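Local coordinates for protein MstE (Scytonema sp. PCC 10023, PDB 6SBF) that acts as a single-domain class II terpene cyclase that assembles complex isoprenoid scaffolds, probably on the way to merosterols, at residues F34-E37 against A38-L41; V122-S125 against D126-R129; V167-Q170 against G171-G174. The protein carries 1 engineered substitution. All blocks are in the same frame, centred on the assembly; numbering follows the deposited sequence.

Interaction 1: residues F34-E37 against A38-L41; sequences FLLE and ARNL
Arg39 turns back on Leu36 at the C-terminal end of helix 18-37 in this alpha6-alpha6 barrel protein, a local example of a side chain engaging a carbonyl in the last turn of the helix it follows. Its NE donates to Leu36 O over 2.9 Å in a nearly straight bond (172°) that meets a lone pair in the carbonyl plane, with the oxygen at the edge of the guanidinium. NH1 adds a weak, longer bond to the same oxygen. The bend at chi3 (-68°) brings the flat group alongside the leucine, and Leu36 CD2 lies over the centre of one guanidinium face, 3.8 Å from Arg39 CZ. Ala38 closes the turn through its backbone: its N makes weak bonds to Phe34 O (3.0 Å) and Leu35 O (3.2 Å), while its side chain touches Ile350 of helix 350-363. Leu36 and Arg39 both rest on Ala80 of helix 75-90. A leucine in place of Arg39 has no N-H to offer, so Leu36 O would probably be left without a straight side-chain donor. One water also joins the pair, accepting from Arg39 NH1 at 2.9 Å and donating weakly to Leu36 O.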
loop_
_atom_site.group_PDB
_atom_site.type_symbol
_atom_site.label_atom_id
_atom_site.label_comp_id
_atom_site.label_asym_id
_atom_site.label_seq_id
_atom_site.Cartn_x
_atom_site.Cartn_y
_atom_site.Cartn_z
ATOM N N PHE A 34 11.873 13.764 7.204
ATOM C CA PHE A 34 10.522 13.862 7.822
ATOM C C PHE A 34 10.110 12.520 8.399
ATOM O O PHE A 34 9.676 12.423 9.551
ATOM C CB PHE A 34 9.498 14.330 6.782
ATOM C CG PHE A 34 8.059 14.218 7.231
ATOM C CD1 PHE A 34 7.480 15.207 8.003
ATOM C CD2 PHE A 34 7.330 13.085 6.948
ATOM C CE1 PHE A 34 6.182 15.056 8.467
ATOM C CE2 PHE A 34 6.026 12.940 7.408
ATOM C CZ PHE A 34 5.487 13.912 8.200
ATOM N N LEU A 35 10.291 11.443 7.612
ATOM C CA LEU A 35 9.825 10.138 8.063
ATOM C C LEU A 35 10.648 9.680 9.268
ATOM O O LEU A 35 10.057 9.091 10.191
ATOM C CB LEU A 35 9.879 9.139 6.926
ATOM C CG LEU A 35 8.854 9.328 5.832
ATOM C CD1 LEU A 35 9.156 8.498 4.622
ATOM C CD2 LEU A 35 7.473 8.958 6.307
ATOM N N LEU A 36 11.972 9.839 9.267
ATOM C CA LEU A 36 12.758 9.337 10.410
ATOM C C LEU A 36 12.405 10.129 11.671
ATOM O O LEU A 36 12.298 9.521 12.759
ATOM C CB LEU A 36 14.248 9.384 10.117
ATOM C CG LEU A 36 14.694 8.449 9.003
ATOM C CD1 LEU A 36 16.147 8.707 8.667
ATOM C CD2 LEU A 36 14.479 7.011 9.398
ATOM N N GLU A 37 12.218 11.443 11.531
ATOM C CA GLU A 37 11.845 12.291 12.703
ATOM C C GLU A 37 10.450 11.936 13.236
ATOM O O GLU A 37 10.183 12.146 14.420
ATOM C CB GLU A 37 11.957 13.772 12.347
ATOM C CG GLU A 37 11.582 14.714 13.470
ATOM C CD GLU A 37 12.350 14.560 14.753
ATOM O OE1 GLU A 37 11.771 14.875 15.818
ATOM O OE2 GLU A 37 13.517 14.134 14.686
ATOM N N ALA A 38 9.579 11.426 12.381
ATOM C CA ALA A 38 8.149 11.206 12.708
ATOM C C ALA A 38 7.940 9.947 13.530
ATOM O O ALA A 38 6.822 9.731 14.006
ATOM C CB ALA A 38 7.313 11.177 11.430
ATOM N N ARG A 39 8.945 9.107 13.754
ATOM C CA ARG A 39 8.833 7.905 14.612
ATOM C C ARG A 39 8.542 8.340 16.059
ATOM O O ARG A 39 9.029 9.426 16.496
ATOM C CB ARG A 39 10.132 7.092 14.521
ATOM C CG ARG A 39 10.345 6.501 13.152
ATOM C CD ARG A 39 11.668 5.794 13.019
ATOM N NE ARG A 39 12.785 6.715 13.076
ATOM C CZ ARG A 39 14.043 6.362 13.161
ATOM N NH1 ARG A 39 14.937 7.327 13.260
ATOM N NH2 ARG A 39 14.361 5.079 13.089
ATOM N N ASN A 40 7.844 7.474 16.783
ATOM C CA ASN A 40 7.503 7.752 18.202
ATOM C C ASN A 40 8.656 7.334 19.136
ATOM O O ASN A 40 9.718 6.987 18.656
ATOM C CB ASN A 40 6.147 7.138 18.540
ATOM C CG ASN A 40 6.107 5.628 18.659
ATOM O OD1 ASN A 40 7.165 4.978 18.669
ATOM N ND2 ASN A 40 4.893 5.046 18.665
ATOM N N LEU A 41 8.426 7.379 20.447
ATOM C CA LEU A 41 9.469 7.168 21.487
ATOM C C LEU A 41 10.215 5.865 21.245
ATOM O O LEU A 41 11.455 5.833 21.276
ATOM C CB LEU A 41 8.829 7.124 22.901
ATOM C CG LEU A 41 7.945 8.295 23.359
ATOM C CD1 LEU A 41 6.998 7.915 24.520
ATOM C CD2 LEU A 41 8.850 9.453 23.769
HETATM O O HOH W 1 14.991 10.076 14.143
#

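Interaction 2: residues V122-S125 against D126-R129; sequences VGAS and DSER
Ser127 reaches back to Ala124 with both its backbone and its side chain. Starting from the backbone, its CB lies 3.2 Å from Ala124 O, close enough that one short step brings the hydroxyl to the same carbonyl. That step is set by chi1 (68°), which places OG between the backbone N and the carbonyl carbon. From there OG donates to Ala124 O over 2.8 Å, within the carbonyl plane, and passes Ala124 CB at 4.1 Å. The same hydroxyl accepts from the backbone N of Ala130, which makes Ser127 the N-cap of helix 128-138: one oxygen serves the first turn of the helix with its acceptor side and the preceding loop with its proton. Ala124 O is thus gripped twice, since Ser127 N also donates to it, over 3.0 Å and at 161°, from above the carbonyl plane. This second bond closes a type I beta turn from Ala124 to Ser127. The turn follows directly on a Schellman motif that ends helix 109-121, with Gly123 at positive phi as its C-prime residue, so the chain stops one helix and starts the next within a few residues. At the corner of the turn, Ser125 O receives a bond from Arg134 NH2, further along the new helix. The side chains of Ala124 and Ser127 both touch Trp85 of helix 75-90.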
loop_
_atom_site.group_PDB
_atom_site.type_symbol
_atom_site.label_atom_id
_atom_site.label_comp_id
_atom_site.label_asym_id
_atom_site.label_seq_id
_atom_site.Cartn_x
_atom_site.Cartn_y
_atom_site.Cartn_z
ATOM N N VAL A 122 15.659 -6.861 5.312
ATOM C CA VAL A 122 16.667 -6.908 6.390
ATOM C C VAL A 122 17.226 -8.335 6.553
ATOM O O VAL A 122 17.865 -8.587 7.579
ATOM C CB VAL A 122 16.122 -6.309 7.698
ATOM C CG1 VAL A 122 15.753 -4.841 7.494
ATOM C CG2 VAL A 122 14.970 -7.146 8.264
ATOM N N GLY A 123 17.053 -9.219 5.580
ATOM C CA GLY A 123 17.719 -10.515 5.583
ATOM C C GLY A 123 17.136 -11.483 6.573
ATOM O O GLY A 123 17.787 -12.441 6.942
ATOM N N ALA A 124 15.855 -11.269 6.914
ATOM C CA ALA A 124 15.158 -12.084 7.927
ATOM C C ALA A 124 14.023 -12.922 7.343
ATOM O O ALA A 124 13.245 -13.514 8.119
ATOM C CB ALA A 124 14.625 -11.203 9.008
ATOM N N SER A 125 14.008 -13.125 6.037
ATOM C CA SER A 125 12.937 -13.957 5.416
ATOM C C SER A 125 12.974 -15.389 5.929
ATOM O O SER A 125 11.964 -16.046 5.922
ATOM C CB SER A 125 13.038 -14.015 3.920
ATOM O OG SER A 125 12.739 -12.775 3.319
ATOM N N ASP A 126 14.146 -15.854 6.343
ATOM C CA ASP A 126 14.380 -17.252 6.787
ATOM C C ASP A 126 14.313 -17.367 8.321
ATOM O O ASP A 126 14.531 -18.473 8.839
ATOM C CB ASP A 126 15.774 -17.738 6.348
ATOM C CG ASP A 126 16.127 -17.782 4.875
ATOM O OD1 ASP A 126 15.187 -17.674 4.013
ATOM O OD2 ASP A 126 17.375 -18.004 4.598
ATOM N N SER A 127 14.001 -16.281 9.010
ATOM C CA SER A 127 13.904 -16.273 10.472
ATOM C C SER A 127 12.759 -17.182 10.962
ATOM O O SER A 127 11.795 -17.400 10.228
ATOM C CB SER A 127 13.755 -14.874 11.011
ATOM O OG SER A 127 12.472 -14.278 10.658
ATOM N N GLU A 128 12.858 -17.647 12.208
ATOM C CA GLU A 128 11.789 -18.450 12.827
ATOM C C GLU A 128 10.479 -17.648 12.715
ATOM O O GLU A 128 9.432 -18.228 12.387
ATOM C CB GLU A 128 12.112 -18.853 14.285
ATOM C CG GLU A 128 13.146 -19.955 14.405
ATOM C CD GLU A 128 13.134 -20.744 15.714
ATOM O OE1 GLU A 128 12.178 -20.583 16.492
ATOM O OE2 GLU A 128 14.082 -21.543 15.938
ATOM N N ARG A 129 10.480 -16.389 13.140
ATOM C CA ARG A 129 9.218 -15.623 13.154
ATOM C C ARG A 129 8.642 -15.481 11.741
ATOM O O ARG A 129 7.424 -15.604 11.538
ATOM C CB ARG A 129 9.404 -14.271 13.818
ATOM C CG ARG A 129 8.137 -13.405 13.794
ATOM C CD ARG A 129 7.003 -14.043 14.589
ATOM N NE ARG A 129 5.756 -13.263 14.488
ATOM C CZ ARG A 129 5.481 -12.159 15.181
ATOM N NH1 ARG A 129 6.398 -11.652 15.983
ATOM N NH2 ARG A 129 4.347 -11.525 15.009
#

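Interaction 3: residues V167-Q170 against G171-G174; sequences VSFQ and GWCG
Phe169 meets Trp172 through their rings, CE2 of the phenylalanine approaching CE3 of the indole to 3.6 Å, just where an ST turn hands over to a type I beta turn running from Gly171 to Gly174. The planes are almost perpendicular (86°), but the approach is oblique, with the phenyl and six-membered ring centroids 5.2 Å apart. Beside them, Cys173 comes back onto the same residue: its N makes a weak bond to Phe169 O over 3.0 Å, its CB lies close to that oxygen, and SG, anti to its own carbonyl carbon (chi1 -57°), packs 4.1 Å from Phe169 CB. The next shell helps to position these groups. Ser168 OG accepts from Gln170 N over 2.9 Å at 163°, forming the ST turn that shapes the backbone around Phe169. Val167 O lies in plane at the edge of the phenyl ring and is itself bonded by Arg156 NH1. Further out, Ile155 of helix 152-158 touches both aromatic side chains, while Trp172 NE1 is satisfied by Pro314 O and the indole also meets Trp211. Backbone hydrogen bonds of Trp172 with Pro316, which Phe169 also touches, tie down the loop between helices 152-158 and 177-183. On the side of Gln170, a chain bent at chi2 brings OE1 to a water, which donates to it over 2.9 Å and to Cys173 O over 2.7 Å.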
loop_
_atom_site.group_PDB
_atom_site.type_symbol
_atom_site.label_atom_id
_atom_site.label_comp_id
_atom_site.label_asym_id
_atom_site.label_seq_id
_atom_site.Cartn_x
_atom_site.Cartn_y
_atom_site.Cartn_z
ATOM N N VAL A 167 -25.086 -10.421 12.079
ATOM C CA VAL A 167 -24.690 -9.748 10.801
ATOM C C VAL A 167 -23.521 -10.549 10.125
ATOM O O VAL A 167 -22.610 -11.121 10.788
ATOM C CB VAL A 167 -24.357 -8.259 11.045
ATOM C CG1 VAL A 167 -23.330 -7.706 10.070
ATOM C CG2 VAL A 167 -25.628 -7.408 11.046
ATOM N N SER A 168 -23.523 -10.657 8.798
ATOM C CA SER A 168 -22.491 -11.393 8.003
ATOM C C SER A 168 -21.160 -10.669 8.185
ATOM O O SER A 168 -21.141 -9.441 8.099
ATOM C CB SER A 168 -22.849 -11.447 6.558
ATOM O OG SER A 168 -21.769 -12.012 5.774
ATOM N N PHE A 169 -20.085 -11.424 8.365
ATOM C CA PHE A 169 -18.698 -10.896 8.177
ATOM C C PHE A 169 -18.063 -11.364 6.866
ATOM O O PHE A 169 -16.834 -11.256 6.686
ATOM C CB PHE A 169 -17.834 -11.227 9.386
ATOM C CG PHE A 169 -18.035 -10.251 10.524
ATOM C CD1 PHE A 169 -19.271 -9.972 11.070
ATOM C CD2 PHE A 169 -16.991 -9.528 10.986
ATOM C CE1 PHE A 169 -19.393 -9.065 12.118
ATOM C CE2 PHE A 169 -17.096 -8.624 12.019
ATOM C CZ PHE A 169 -18.303 -8.378 12.577
ATOM N N GLN A 170 -18.846 -11.830 5.910
ATOM C CA GLN A 170 -18.305 -12.421 4.656
ATOM C C GLN A 170 -17.652 -11.351 3.785
ATOM O O GLN A 170 -16.858 -11.725 2.886
ATOM C CB GLN A 170 -19.408 -13.165 3.912
ATOM C CG GLN A 170 -19.778 -14.437 4.645
ATOM C CD GLN A 170 -18.532 -15.234 4.977
ATOM O OE1 GLN A 170 -17.781 -15.687 4.095
ATOM N NE2 GLN A 170 -18.303 -15.441 6.252
ATOM N N GLY A 171 -17.960 -10.066 3.976
ATOM C CA GLY A 171 -17.214 -8.980 3.322
ATOM C C GLY A 171 -15.790 -8.892 3.850
ATOM O O GLY A 171 -14.834 -9.024 3.057
ATOM N N TRP A 172 -15.659 -8.728 5.159
ATOM C CA TRP A 172 -14.319 -8.569 5.755
ATOM C C TRP A 172 -13.494 -9.860 5.695
ATOM O O TRP A 172 -12.262 -9.762 5.844
ATOM C CB TRP A 172 -14.484 -8.138 7.197
ATOM C CG TRP A 172 -14.937 -6.739 7.376
ATOM C CD1 TRP A 172 -15.257 -5.820 6.420
ATOM C CD2 TRP A 172 -15.194 -6.111 8.638
ATOM N NE1 TRP A 172 -15.667 -4.656 7.015
ATOM C CE2 TRP A 172 -15.615 -4.800 8.368
ATOM C CE3 TRP A 172 -15.042 -6.534 9.944
ATOM C CZ2 TRP A 172 -15.891 -3.886 9.371
ATOM C CZ3 TRP A 172 -15.342 -5.636 10.932
ATOM C CH2 TRP A 172 -15.771 -4.338 10.656
ATOM N N CYS A 173 -14.112 -11.018 5.508
ATOM C CA CYS A 173 -13.452 -12.344 5.620
ATOM C C CYS A 173 -13.432 -13.061 4.268
ATOM O O CYS A 173 -13.080 -14.241 4.232
ATOM C CB CYS A 173 -14.068 -13.202 6.713
ATOM S SG CYS A 173 -14.010 -12.392 8.319
ATOM N N GLY A 174 -13.742 -12.365 3.201
ATOM C CA GLY A 174 -13.596 -12.904 1.844
ATOM C C GLY A 174 -12.250 -12.575 1.257
ATOM O O GLY A 174 -11.528 -11.699 1.745
HETATM O O HOH W 2 -14.990 -16.073 3.524
#

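How the interactions relate
All three contacts are local and lie at helix ends or in connecting loops, following one another along the chain as interaction 1, interaction 2 and interaction 3. Interactions 1 and 2 have centres about 25 Å apart and do not touch, yet both lean on helix 75-90, which takes side chains from the end of helix 18-37 and from the connection between helices 109-121 and 128-138. Interaction 3 lies farther off, its centre about 35 Å from that of interaction 1 and about 32 Å from that of interaction 2, and packs on helix 152-158 and the loop that follows strand 311-313. They are separate local solutions, each ending or joining helices of a mainly helical barrel at its own place.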